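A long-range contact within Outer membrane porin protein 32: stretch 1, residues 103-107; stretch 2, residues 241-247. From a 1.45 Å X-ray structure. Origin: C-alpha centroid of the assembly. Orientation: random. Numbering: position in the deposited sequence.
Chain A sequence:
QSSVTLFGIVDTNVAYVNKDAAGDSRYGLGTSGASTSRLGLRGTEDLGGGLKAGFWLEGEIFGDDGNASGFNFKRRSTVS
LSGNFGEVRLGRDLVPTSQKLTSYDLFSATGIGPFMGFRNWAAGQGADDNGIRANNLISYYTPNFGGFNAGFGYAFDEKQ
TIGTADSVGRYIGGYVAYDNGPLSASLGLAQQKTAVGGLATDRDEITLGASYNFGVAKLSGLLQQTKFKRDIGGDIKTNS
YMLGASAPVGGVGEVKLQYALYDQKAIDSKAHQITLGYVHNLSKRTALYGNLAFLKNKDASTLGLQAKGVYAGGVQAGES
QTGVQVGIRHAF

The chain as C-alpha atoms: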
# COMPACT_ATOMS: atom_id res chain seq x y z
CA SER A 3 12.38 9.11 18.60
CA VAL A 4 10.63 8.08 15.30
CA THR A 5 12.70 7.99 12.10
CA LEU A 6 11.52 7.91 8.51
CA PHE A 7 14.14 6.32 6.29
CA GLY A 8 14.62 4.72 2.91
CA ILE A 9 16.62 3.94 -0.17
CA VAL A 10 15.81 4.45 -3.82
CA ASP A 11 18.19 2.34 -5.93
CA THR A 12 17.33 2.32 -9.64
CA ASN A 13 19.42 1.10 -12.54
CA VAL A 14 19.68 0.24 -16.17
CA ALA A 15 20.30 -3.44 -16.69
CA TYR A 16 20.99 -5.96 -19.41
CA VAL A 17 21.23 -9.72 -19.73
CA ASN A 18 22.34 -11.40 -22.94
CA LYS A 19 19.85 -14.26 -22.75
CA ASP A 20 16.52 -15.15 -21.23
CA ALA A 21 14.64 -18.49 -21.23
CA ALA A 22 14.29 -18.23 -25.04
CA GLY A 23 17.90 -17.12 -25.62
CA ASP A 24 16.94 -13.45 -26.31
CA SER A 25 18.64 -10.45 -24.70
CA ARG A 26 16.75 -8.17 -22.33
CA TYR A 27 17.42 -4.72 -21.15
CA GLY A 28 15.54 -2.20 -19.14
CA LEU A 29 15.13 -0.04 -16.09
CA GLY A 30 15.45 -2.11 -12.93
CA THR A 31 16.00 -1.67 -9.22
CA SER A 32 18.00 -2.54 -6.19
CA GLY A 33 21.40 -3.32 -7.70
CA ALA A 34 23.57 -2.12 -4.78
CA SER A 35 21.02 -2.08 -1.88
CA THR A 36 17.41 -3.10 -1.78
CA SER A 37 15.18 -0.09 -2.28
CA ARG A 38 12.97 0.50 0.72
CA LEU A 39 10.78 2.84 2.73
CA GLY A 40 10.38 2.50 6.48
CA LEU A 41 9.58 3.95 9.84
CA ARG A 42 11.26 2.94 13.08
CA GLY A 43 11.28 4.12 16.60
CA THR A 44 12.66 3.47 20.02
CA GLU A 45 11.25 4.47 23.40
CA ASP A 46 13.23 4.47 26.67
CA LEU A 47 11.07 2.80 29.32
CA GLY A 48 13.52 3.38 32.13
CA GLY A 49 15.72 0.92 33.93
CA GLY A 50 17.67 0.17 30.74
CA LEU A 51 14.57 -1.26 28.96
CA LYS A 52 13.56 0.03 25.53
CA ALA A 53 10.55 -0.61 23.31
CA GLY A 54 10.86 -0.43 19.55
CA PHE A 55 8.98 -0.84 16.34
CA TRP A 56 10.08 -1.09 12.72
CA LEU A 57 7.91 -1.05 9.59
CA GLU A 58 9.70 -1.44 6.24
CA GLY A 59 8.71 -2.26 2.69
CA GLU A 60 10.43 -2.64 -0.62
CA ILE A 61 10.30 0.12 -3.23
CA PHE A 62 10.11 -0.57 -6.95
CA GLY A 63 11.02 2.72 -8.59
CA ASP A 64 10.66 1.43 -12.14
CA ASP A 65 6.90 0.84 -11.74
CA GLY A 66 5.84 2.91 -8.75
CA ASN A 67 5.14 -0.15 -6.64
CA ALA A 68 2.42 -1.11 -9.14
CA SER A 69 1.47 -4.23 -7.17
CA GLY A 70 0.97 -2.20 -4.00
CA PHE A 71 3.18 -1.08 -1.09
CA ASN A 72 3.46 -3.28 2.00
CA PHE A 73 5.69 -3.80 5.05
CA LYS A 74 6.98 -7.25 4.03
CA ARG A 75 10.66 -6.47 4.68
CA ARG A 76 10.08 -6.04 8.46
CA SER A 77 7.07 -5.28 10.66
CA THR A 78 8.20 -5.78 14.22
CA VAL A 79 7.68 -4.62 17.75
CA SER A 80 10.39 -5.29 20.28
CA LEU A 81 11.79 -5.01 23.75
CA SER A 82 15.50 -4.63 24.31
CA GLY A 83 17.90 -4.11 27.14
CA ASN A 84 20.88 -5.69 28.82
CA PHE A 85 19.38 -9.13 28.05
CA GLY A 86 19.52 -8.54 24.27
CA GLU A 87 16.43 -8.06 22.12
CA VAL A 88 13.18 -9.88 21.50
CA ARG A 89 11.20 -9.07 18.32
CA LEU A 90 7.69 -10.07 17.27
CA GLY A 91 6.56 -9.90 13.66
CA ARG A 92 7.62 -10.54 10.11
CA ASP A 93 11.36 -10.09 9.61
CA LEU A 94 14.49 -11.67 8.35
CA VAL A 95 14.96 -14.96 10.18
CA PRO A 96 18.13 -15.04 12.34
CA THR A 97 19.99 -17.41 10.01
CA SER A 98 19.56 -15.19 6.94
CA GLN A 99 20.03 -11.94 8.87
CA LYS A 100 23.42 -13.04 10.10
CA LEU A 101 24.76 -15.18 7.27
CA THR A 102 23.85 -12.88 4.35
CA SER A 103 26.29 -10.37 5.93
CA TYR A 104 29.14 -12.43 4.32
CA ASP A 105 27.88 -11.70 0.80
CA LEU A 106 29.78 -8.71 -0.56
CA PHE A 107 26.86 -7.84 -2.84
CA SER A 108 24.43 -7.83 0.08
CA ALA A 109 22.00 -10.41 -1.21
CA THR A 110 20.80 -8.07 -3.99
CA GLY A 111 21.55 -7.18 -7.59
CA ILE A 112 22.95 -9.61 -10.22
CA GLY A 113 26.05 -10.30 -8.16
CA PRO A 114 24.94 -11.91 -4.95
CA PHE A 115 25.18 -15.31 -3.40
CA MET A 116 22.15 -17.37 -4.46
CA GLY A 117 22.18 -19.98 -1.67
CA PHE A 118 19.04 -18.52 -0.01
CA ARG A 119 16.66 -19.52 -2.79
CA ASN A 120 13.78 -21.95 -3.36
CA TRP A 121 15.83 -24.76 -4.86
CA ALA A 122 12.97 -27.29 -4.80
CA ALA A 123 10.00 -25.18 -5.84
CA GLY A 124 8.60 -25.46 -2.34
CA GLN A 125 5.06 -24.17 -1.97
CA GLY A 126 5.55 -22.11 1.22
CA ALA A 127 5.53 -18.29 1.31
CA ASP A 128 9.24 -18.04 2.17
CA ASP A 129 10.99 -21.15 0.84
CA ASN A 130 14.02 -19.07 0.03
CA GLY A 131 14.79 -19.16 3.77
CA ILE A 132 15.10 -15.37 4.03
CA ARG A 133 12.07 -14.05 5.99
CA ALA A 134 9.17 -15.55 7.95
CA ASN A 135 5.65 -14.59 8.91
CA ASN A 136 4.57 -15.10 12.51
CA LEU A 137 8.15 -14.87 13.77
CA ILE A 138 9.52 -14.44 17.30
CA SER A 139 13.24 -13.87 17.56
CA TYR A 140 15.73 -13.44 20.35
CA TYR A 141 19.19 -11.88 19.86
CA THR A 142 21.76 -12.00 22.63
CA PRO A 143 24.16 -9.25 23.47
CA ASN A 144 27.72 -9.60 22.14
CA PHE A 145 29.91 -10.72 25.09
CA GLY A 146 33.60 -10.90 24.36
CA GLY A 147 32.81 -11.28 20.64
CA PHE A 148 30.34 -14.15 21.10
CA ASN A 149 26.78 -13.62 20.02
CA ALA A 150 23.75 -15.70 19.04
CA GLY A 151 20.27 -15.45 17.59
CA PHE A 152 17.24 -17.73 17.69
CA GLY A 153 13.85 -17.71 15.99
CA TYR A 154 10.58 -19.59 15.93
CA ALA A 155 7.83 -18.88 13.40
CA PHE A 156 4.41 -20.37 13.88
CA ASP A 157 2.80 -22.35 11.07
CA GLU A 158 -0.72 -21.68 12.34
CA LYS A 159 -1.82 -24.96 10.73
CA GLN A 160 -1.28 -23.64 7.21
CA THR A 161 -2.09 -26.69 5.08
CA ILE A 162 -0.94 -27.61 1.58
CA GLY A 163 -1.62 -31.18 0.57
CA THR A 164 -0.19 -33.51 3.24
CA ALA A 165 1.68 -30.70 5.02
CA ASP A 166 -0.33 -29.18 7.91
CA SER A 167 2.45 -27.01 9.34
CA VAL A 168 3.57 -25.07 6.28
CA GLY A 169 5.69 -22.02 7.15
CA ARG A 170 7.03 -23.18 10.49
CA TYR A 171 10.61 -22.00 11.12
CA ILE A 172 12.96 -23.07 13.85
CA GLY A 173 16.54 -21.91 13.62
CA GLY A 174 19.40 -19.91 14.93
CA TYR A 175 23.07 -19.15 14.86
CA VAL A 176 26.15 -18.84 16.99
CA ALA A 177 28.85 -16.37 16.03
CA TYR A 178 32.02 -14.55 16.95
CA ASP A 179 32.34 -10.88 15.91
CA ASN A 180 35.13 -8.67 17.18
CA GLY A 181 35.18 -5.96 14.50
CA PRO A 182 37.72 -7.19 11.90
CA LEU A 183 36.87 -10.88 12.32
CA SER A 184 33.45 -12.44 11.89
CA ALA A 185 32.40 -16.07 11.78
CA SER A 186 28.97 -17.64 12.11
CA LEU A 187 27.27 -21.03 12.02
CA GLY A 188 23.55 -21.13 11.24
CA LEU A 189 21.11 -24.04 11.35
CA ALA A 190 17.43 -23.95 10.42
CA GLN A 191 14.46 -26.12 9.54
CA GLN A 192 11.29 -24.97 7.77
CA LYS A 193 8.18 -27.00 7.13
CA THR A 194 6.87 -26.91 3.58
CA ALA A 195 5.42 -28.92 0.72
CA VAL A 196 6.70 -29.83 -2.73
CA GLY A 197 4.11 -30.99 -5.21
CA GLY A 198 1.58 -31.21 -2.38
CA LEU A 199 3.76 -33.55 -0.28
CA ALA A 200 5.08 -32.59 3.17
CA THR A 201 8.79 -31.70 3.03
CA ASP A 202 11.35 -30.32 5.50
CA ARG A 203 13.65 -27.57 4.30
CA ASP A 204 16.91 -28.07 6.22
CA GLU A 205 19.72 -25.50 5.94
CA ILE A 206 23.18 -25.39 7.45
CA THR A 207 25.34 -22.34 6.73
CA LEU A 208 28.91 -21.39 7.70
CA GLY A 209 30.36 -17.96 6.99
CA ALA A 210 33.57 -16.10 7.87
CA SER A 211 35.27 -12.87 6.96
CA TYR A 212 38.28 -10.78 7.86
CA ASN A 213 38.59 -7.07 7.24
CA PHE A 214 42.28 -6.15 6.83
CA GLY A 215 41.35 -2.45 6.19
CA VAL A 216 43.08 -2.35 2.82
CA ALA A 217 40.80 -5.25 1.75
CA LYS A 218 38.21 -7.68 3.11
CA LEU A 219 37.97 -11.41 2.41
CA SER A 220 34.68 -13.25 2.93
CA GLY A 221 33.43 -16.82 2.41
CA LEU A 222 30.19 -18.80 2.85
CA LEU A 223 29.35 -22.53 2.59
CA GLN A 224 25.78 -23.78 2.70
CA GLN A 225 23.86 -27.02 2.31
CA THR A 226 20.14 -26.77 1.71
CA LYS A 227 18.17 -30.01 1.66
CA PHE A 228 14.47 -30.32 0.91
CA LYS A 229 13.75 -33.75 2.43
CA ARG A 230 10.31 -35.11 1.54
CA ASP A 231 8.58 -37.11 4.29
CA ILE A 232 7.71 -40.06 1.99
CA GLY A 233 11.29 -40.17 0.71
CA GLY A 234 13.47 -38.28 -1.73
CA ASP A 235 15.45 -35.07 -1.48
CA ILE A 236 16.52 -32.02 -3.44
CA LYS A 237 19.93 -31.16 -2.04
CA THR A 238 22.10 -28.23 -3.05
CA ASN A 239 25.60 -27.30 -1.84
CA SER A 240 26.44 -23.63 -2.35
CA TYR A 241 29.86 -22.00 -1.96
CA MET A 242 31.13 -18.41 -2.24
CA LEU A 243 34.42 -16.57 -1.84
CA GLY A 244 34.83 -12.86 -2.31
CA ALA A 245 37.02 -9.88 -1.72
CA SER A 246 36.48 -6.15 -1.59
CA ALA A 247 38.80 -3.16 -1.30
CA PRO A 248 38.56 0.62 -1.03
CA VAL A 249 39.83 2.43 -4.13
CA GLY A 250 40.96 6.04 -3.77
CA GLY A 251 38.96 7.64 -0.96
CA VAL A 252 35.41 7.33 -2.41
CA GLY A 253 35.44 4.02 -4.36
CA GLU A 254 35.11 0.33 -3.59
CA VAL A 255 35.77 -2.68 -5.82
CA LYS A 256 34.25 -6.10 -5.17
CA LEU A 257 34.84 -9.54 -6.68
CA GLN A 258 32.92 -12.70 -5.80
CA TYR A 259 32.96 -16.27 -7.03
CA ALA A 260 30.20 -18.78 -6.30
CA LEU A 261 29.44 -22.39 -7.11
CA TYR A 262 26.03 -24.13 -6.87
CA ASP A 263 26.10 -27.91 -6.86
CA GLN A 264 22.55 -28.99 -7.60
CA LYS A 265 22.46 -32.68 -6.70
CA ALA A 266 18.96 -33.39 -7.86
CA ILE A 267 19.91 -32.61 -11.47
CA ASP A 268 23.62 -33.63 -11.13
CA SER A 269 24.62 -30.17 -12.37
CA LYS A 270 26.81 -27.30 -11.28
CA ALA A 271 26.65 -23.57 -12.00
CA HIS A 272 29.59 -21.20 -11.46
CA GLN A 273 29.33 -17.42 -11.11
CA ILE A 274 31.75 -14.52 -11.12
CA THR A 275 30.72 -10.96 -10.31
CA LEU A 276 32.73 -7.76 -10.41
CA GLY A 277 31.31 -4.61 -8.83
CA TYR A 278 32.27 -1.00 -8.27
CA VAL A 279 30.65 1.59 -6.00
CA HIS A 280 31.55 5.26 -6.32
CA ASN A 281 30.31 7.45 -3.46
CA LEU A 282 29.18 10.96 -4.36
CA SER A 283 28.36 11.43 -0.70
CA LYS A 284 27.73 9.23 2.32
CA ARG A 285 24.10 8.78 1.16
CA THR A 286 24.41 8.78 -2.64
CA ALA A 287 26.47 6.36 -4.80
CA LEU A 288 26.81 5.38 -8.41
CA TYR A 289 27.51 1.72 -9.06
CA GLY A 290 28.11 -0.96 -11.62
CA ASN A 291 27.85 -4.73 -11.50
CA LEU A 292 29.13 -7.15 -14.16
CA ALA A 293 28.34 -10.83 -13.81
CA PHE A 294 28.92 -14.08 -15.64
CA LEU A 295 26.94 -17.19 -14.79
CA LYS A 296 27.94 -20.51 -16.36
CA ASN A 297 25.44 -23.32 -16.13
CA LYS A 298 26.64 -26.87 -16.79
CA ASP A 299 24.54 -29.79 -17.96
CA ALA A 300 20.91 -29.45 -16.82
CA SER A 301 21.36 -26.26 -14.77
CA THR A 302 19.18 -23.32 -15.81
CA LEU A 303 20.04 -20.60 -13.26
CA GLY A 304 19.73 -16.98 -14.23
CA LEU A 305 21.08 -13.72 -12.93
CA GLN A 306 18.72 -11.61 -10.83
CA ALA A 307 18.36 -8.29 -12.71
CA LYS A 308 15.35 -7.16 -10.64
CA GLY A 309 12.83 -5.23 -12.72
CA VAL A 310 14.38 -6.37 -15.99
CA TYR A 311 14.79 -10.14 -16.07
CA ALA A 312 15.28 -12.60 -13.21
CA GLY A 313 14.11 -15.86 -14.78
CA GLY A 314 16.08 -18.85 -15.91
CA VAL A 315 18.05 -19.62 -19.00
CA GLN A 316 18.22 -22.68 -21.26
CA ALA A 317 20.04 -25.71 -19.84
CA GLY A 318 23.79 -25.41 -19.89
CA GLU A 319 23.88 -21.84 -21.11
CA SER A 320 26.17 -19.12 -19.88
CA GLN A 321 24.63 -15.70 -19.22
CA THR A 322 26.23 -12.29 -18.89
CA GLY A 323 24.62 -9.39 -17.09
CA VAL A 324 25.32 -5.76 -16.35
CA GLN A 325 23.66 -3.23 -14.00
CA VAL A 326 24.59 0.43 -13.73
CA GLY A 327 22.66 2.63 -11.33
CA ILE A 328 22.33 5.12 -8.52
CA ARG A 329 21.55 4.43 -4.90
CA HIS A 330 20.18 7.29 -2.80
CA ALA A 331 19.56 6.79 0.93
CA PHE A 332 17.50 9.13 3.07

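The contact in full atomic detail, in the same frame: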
# COMPACT_ATOMS: atom_id res chain seq x y z
N SER A 103 25.27 -11.40 5.72
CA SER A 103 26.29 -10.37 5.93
C SER A 103 27.66 -10.72 5.28
O SER A 103 28.48 -9.81 5.04
CB SER A 103 26.46 -10.07 7.43
OG SER A 103 27.25 -11.11 8.05
N TYR A 104 27.90 -11.98 4.95
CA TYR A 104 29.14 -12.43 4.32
C TYR A 104 29.16 -12.28 2.79
O TYR A 104 30.18 -12.44 2.14
CB TYR A 104 29.45 -13.88 4.71
CG TYR A 104 29.62 -14.01 6.19
CD1 TYR A 104 30.80 -13.58 6.78
CD2 TYR A 104 28.60 -14.48 7.00
CE1 TYR A 104 30.94 -13.61 8.13
CE2 TYR A 104 28.75 -14.55 8.35
CZ TYR A 104 29.92 -14.10 8.93
OH TYR A 104 30.08 -14.16 10.31
N ASP A 105 28.00 -11.97 2.21
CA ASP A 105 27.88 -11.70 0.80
C ASP A 105 28.28 -10.26 0.52
O ASP A 105 27.67 -9.33 1.04
CB ASP A 105 26.41 -11.90 0.44
CG ASP A 105 26.11 -11.84 -1.02
OD1 ASP A 105 26.95 -11.57 -1.89
OD2 ASP A 105 24.93 -12.11 -1.39
N LEU A 106 29.30 -10.06 -0.30
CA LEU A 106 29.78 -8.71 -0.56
C LEU A 106 28.84 -7.85 -1.38
O LEU A 106 29.00 -6.62 -1.41
CB LEU A 106 31.13 -8.81 -1.25
CG LEU A 106 32.39 -8.83 -0.39
CD1 LEU A 106 32.21 -9.18 1.03
CD2 LEU A 106 33.41 -9.65 -1.09
N PHE A 107 27.87 -8.50 -2.01
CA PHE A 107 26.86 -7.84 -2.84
C PHE A 107 25.53 -7.78 -2.11
O PHE A 107 24.53 -7.37 -2.69
CB PHE A 107 26.73 -8.56 -4.17
CG PHE A 107 27.88 -8.32 -5.06
CD1 PHE A 107 27.92 -7.18 -5.84
CD2 PHE A 107 28.94 -9.18 -5.09
CE1 PHE A 107 28.99 -6.95 -6.66
CE2 PHE A 107 30.05 -8.93 -5.90
CZ PHE A 107 30.07 -7.82 -6.67
N TYR A 241 28.57 -22.48 -2.45
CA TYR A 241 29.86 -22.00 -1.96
C TYR A 241 30.14 -20.62 -2.52
O TYR A 241 29.79 -20.34 -3.65
CB TYR A 241 30.98 -22.90 -2.51
CG TYR A 241 30.82 -24.39 -2.32
CD1 TYR A 241 30.01 -25.14 -3.14
CD2 TYR A 241 31.54 -25.05 -1.36
CE1 TYR A 241 29.89 -26.51 -2.98
CE2 TYR A 241 31.43 -26.44 -1.18
CZ TYR A 241 30.58 -27.16 -2.01
OH TYR A 241 30.47 -28.53 -1.88
N MET A 242 30.78 -19.75 -1.74
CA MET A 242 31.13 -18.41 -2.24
C MET A 242 32.41 -17.94 -1.55
O MET A 242 32.64 -18.25 -0.38
CB MET A 242 29.95 -17.47 -1.97
CG MET A 242 30.11 -16.01 -2.03
SD MET A 242 29.31 -15.33 -0.39
CE MET A 242 30.94 -14.95 0.19
N LEU A 243 33.23 -17.25 -2.33
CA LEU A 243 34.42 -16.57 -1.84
C LEU A 243 34.49 -15.24 -2.54
O LEU A 243 34.33 -15.16 -3.76
CB LEU A 243 35.70 -17.36 -2.18
CG LEU A 243 36.99 -16.88 -1.50
CD1 LEU A 243 36.88 -16.86 0.01
CD2 LEU A 243 38.13 -17.80 -1.87
N GLY A 244 34.71 -14.19 -1.77
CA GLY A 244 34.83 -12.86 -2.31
C GLY A 244 35.81 -11.98 -1.60
O GLY A 244 36.23 -12.24 -0.47
N ALA A 245 36.16 -10.90 -2.28
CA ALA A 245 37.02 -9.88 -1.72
C ALA A 245 36.53 -8.50 -2.13
O ALA A 245 35.98 -8.33 -3.21
CB ALA A 245 38.43 -10.07 -2.17
N SER A 246 36.77 -7.54 -1.27
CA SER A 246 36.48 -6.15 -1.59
C SER A 246 37.66 -5.30 -1.12
O SER A 246 38.45 -5.72 -0.29
CB SER A 246 35.21 -5.64 -0.92
OG SER A 246 35.28 -5.75 0.49
N ALA A 247 37.75 -4.10 -1.68
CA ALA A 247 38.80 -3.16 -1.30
C ALA A 247 38.37 -1.73 -1.59
O ALA A 247 37.84 -1.47 -2.66
CB ALA A 247 40.05 -3.47 -2.09

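Residues 103-107 of the porin pack against the strand formed by residues 241-247 through a small contact, burying 217 Å² in total over both sides. No hydrogen bond or salt bridge crosses between the two stretches. What holds them together is van der Waals packing, dominated by Leu-106 on one side and Met-242 on the other, with the strand presenting the alternating faces expected of an extended chain: Met-242 and Ser-246 direct their CA-to-CB bonds toward stretch 1, whereas Leu-243 and Ala-245 direct theirs away. Gly-244 lies between the two on the same face.

Stretch 1 begins at the end of a 3-10 segment. Ser-103 is exposed and remains out of reach of the strand, its OG hydrogen-bonded elsewhere in the structure. Tyr-104 makes the first contact, and does so through its backbone: its carbonyl O lies 3.3 Å from CE of Met-242. The CA-to-CB bond of Tyr-104 runs sideways and the end of the ring leads away from the strand, so the aromatic group takes little part here; its OH is hydrogen-bonded elsewhere. The unbranched methionine suits this place, its chi1 near 180° and its bent thioether end bringing CE up to the carbonyl O of Tyr-104.

Asp-105 continues the packing against the same side chain, with its CA 4.1 Å from SD of Met-242. Its CA-to-CB bond points away from the strand, and its side chain comes no nearer than the 4.6 Å between CB of Asp-105 and SD of Met-242. The acid instead serves the local fold: OD1 accepts a hydrogen bond from the backbone N of Phe-107 (3.2 Å from N to OD1, with an N-H...O angle of 159°), bracing the turn that carries Leu-106. Both carboxylate oxygens have further partners outside the contact, so the buried charge is well satisfied.

Leu-106 is the main contributor from stretch 1, with 76 Å² covered by the strand. Its CA-to-CB bond points toward the strand, and its CD2 methyl rests on the backbone, 3.4 Å from C of Gly-244 and 3.2 Å from N of Ala-245. The approach is tight, and the side chain adopts chi1 and chi2 values of -91° and 19°, both outside the usual wells. Glycine fits this position closely: a CB placed ideally on Gly-244 would lie 2.8 Å from CD2 of Leu-106, a clash, so the bare backbone leaves the space the leucine methyl occupies. Ala-245, whose CA-to-CB bond points away as the strand alternates, meets the leucine through its backbone N. Further along, Ser-246 offers a small side chain, and its CB lies 4.3 Å from CG of Leu-106.

Phe-107 closes the stretch without touching the strand. Its ring is buried and its end comes nearer than its CA-to-CB direction suggests, yet CE2 of Phe-107 is still 6.5 Å from O of Ala-245. Its part in this region is through its amide, which anchors the carboxylate of Asp-105 beside the contact.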